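Local coordinates for putative curved DNA-binding protein (Chaetomium thermophilum var. thermophilum DSM 1495, PDB 4IPA), which is an Arx1 protein with a methionine aminopeptidase-like fold, linked to ribosome biogenesis, and possibly binds DNA, at residues E224-K229 with R329-T334. Sequence-based numbering, arbitrary orientation.
Sequences EIEGKK and RQYEVT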
# COMPACT_ATOMS: atom_id res chain seq x y z
N GLU A 224 11.30 3.34 -8.94
CA GLU A 224 11.14 4.02 -7.66
C GLU A 224 9.72 3.95 -7.10
O GLU A 224 8.75 4.40 -7.74
CB GLU A 224 11.60 5.49 -7.77
CG GLU A 224 11.51 6.28 -6.47
CD GLU A 224 12.49 5.79 -5.42
OE1 GLU A 224 13.60 6.37 -5.35
OE2 GLU A 224 12.15 4.84 -4.67
N ILE A 225 9.58 3.39 -5.90
CA ILE A 225 8.28 3.41 -5.23
C ILE A 225 8.27 4.32 -4.00
O ILE A 225 7.30 4.35 -3.26
CB ILE A 225 7.73 1.99 -4.93
CG1 ILE A 225 8.80 1.09 -4.30
CG2 ILE A 225 7.20 1.35 -6.22
CD1 ILE A 225 9.37 1.61 -2.97
N GLU A 226 9.36 5.06 -3.80
CA GLU A 226 9.42 6.08 -2.76
C GLU A 226 10.04 7.35 -3.32
O GLU A 226 11.14 7.73 -2.93
CB GLU A 226 10.21 5.60 -1.55
CG GLU A 226 9.46 4.57 -0.73
CD GLU A 226 10.28 3.97 0.40
OE1 GLU A 226 11.52 4.06 0.35
OE2 GLU A 226 9.67 3.41 1.33
N GLY A 227 9.31 7.98 -4.24
CA GLY A 227 9.80 9.10 -5.04
C GLY A 227 9.99 10.43 -4.34
O GLY A 227 10.01 10.50 -3.11
N LYS A 228 10.12 11.51 -5.11
CA LYS A 228 10.58 12.79 -4.56
C LYS A 228 9.46 13.65 -3.99
O LYS A 228 9.71 14.73 -3.48
CB LYS A 228 11.43 13.57 -5.57
CG LYS A 228 10.69 13.97 -6.82
CD LYS A 228 11.57 14.77 -7.78
CE LYS A 228 10.81 15.07 -9.07
NZ LYS A 228 11.60 15.89 -10.05
N LYS A 229 8.24 13.15 -4.08
CA LYS A 229 7.13 13.79 -3.39
C LYS A 229 6.42 12.75 -2.53
O LYS A 229 6.37 11.57 -2.89
CB LYS A 229 6.16 14.43 -4.40
CG LYS A 229 6.89 15.27 -5.47
CD LYS A 229 5.97 16.11 -6.36
CE LYS A 229 5.03 15.28 -7.20
NZ LYS A 229 4.41 16.11 -8.28
N ARG A 329 17.25 -0.62 3.01
CA ARG A 329 16.34 -0.04 3.98
C ARG A 329 15.58 -1.19 4.64
O ARG A 329 15.13 -2.12 3.98
CB ARG A 329 15.36 0.92 3.29
CG ARG A 329 14.36 1.56 4.27
CD ARG A 329 13.41 2.53 3.57
NE ARG A 329 14.15 3.59 2.89
CZ ARG A 329 14.60 4.68 3.49
NH1 ARG A 329 14.39 4.84 4.79
NH2 ARG A 329 15.27 5.60 2.80
N GLN A 330 15.43 -1.13 5.95
CA GLN A 330 14.67 -2.15 6.64
C GLN A 330 13.36 -1.53 7.08
O GLN A 330 13.35 -0.42 7.59
CB GLN A 330 15.47 -2.66 7.85
CG GLN A 330 14.71 -3.47 8.87
CD GLN A 330 15.48 -3.56 10.19
OE1 GLN A 330 16.02 -4.60 10.53
NE2 GLN A 330 15.55 -2.46 10.92
N TYR A 331 12.26 -2.24 6.85
CA TYR A 331 10.95 -1.80 7.34
C TYR A 331 10.64 -2.54 8.61
O TYR A 331 10.25 -3.71 8.58
CB TYR A 331 9.86 -2.05 6.29
CG TYR A 331 10.10 -1.26 5.03
CD1 TYR A 331 9.65 0.06 4.92
CD2 TYR A 331 10.83 -1.81 3.98
CE1 TYR A 331 9.90 0.80 3.77
CE2 TYR A 331 11.07 -1.08 2.82
CZ TYR A 331 10.61 0.22 2.73
OH TYR A 331 10.86 0.93 1.58
N GLU A 332 10.82 -1.86 9.72
CA GLU A 332 10.61 -2.46 11.02
C GLU A 332 9.18 -2.92 11.17
O GLU A 332 8.27 -2.33 10.60
CB GLU A 332 10.97 -1.50 12.16
CG GLU A 332 12.34 -1.82 12.81
CD GLU A 332 12.47 -3.29 13.30
OE1 GLU A 332 11.42 -3.94 13.57
OE2 GLU A 332 13.62 -3.79 13.42
N VAL A 333 9.01 -3.99 11.93
CA VAL A 333 7.71 -4.52 12.25
C VAL A 333 6.98 -3.61 13.24
O VAL A 333 7.44 -3.40 14.36
CB VAL A 333 7.84 -5.91 12.85
CG1 VAL A 333 6.47 -6.51 13.09
CG2 VAL A 333 8.66 -6.79 11.92
N THR A 334 5.85 -3.06 12.82
CA THR A 334 5.04 -2.23 13.69
C THR A 334 3.59 -2.67 13.62
O THR A 334 3.16 -3.30 12.65
CB THR A 334 5.12 -0.74 13.32
OG1 THR A 334 4.39 -0.52 12.10
CG2 THR A 334 6.57 -0.28 13.15
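Y331 and E226 meet head-on across a gap and join, within this M24 (methionine aminopeptidase-like) fold, the loop linking strands 210-220 and 230-232 to the segment 329-334, which continues from edge strand 328-330 of a small antiparallel sheet. The pairing is a worked example of how two backbones far apart, with E226 CA 11.4 Å from R329 CA at the nearest, can be bridged by long side chains. The tight part is one hydrogen bond: Y331 OH donates to E226 OE2 at 2.8 Å. The carboxylate oxygen sits at the edge of the phenol ring, near its plane, while the hydroxyl comes in from above the carboxylate plane, 49° out of it. E226 can span the distance because its chain runs extended beyond CG (chi2 174°). At its root the same residue is steadied by E224, two residues earlier in the loop, whose OE2 accepts the E226 backbone N-H at 2.9 Å.

The loose side belongs to R329, which is exposed. Its NE lies 3.7 Å from E226 OE1, a long, purely electrostatic salt bridge, because OE1 stands off the guanidinium plane and the N-H groups point past it. A firmer partner for OE1 is R275, on strand 273-276, which also pairs with R329 through the backbone. Shortening E226 to an alanine is likely to leave the Y331 hydroxyl without this acceptor and R275 and R329 without their shared carboxylate. Behind the ionic pair, the R329 arm passes over one face of the Y331 ring, with CG 4.3 Å above its plane and displaced from the ring centre.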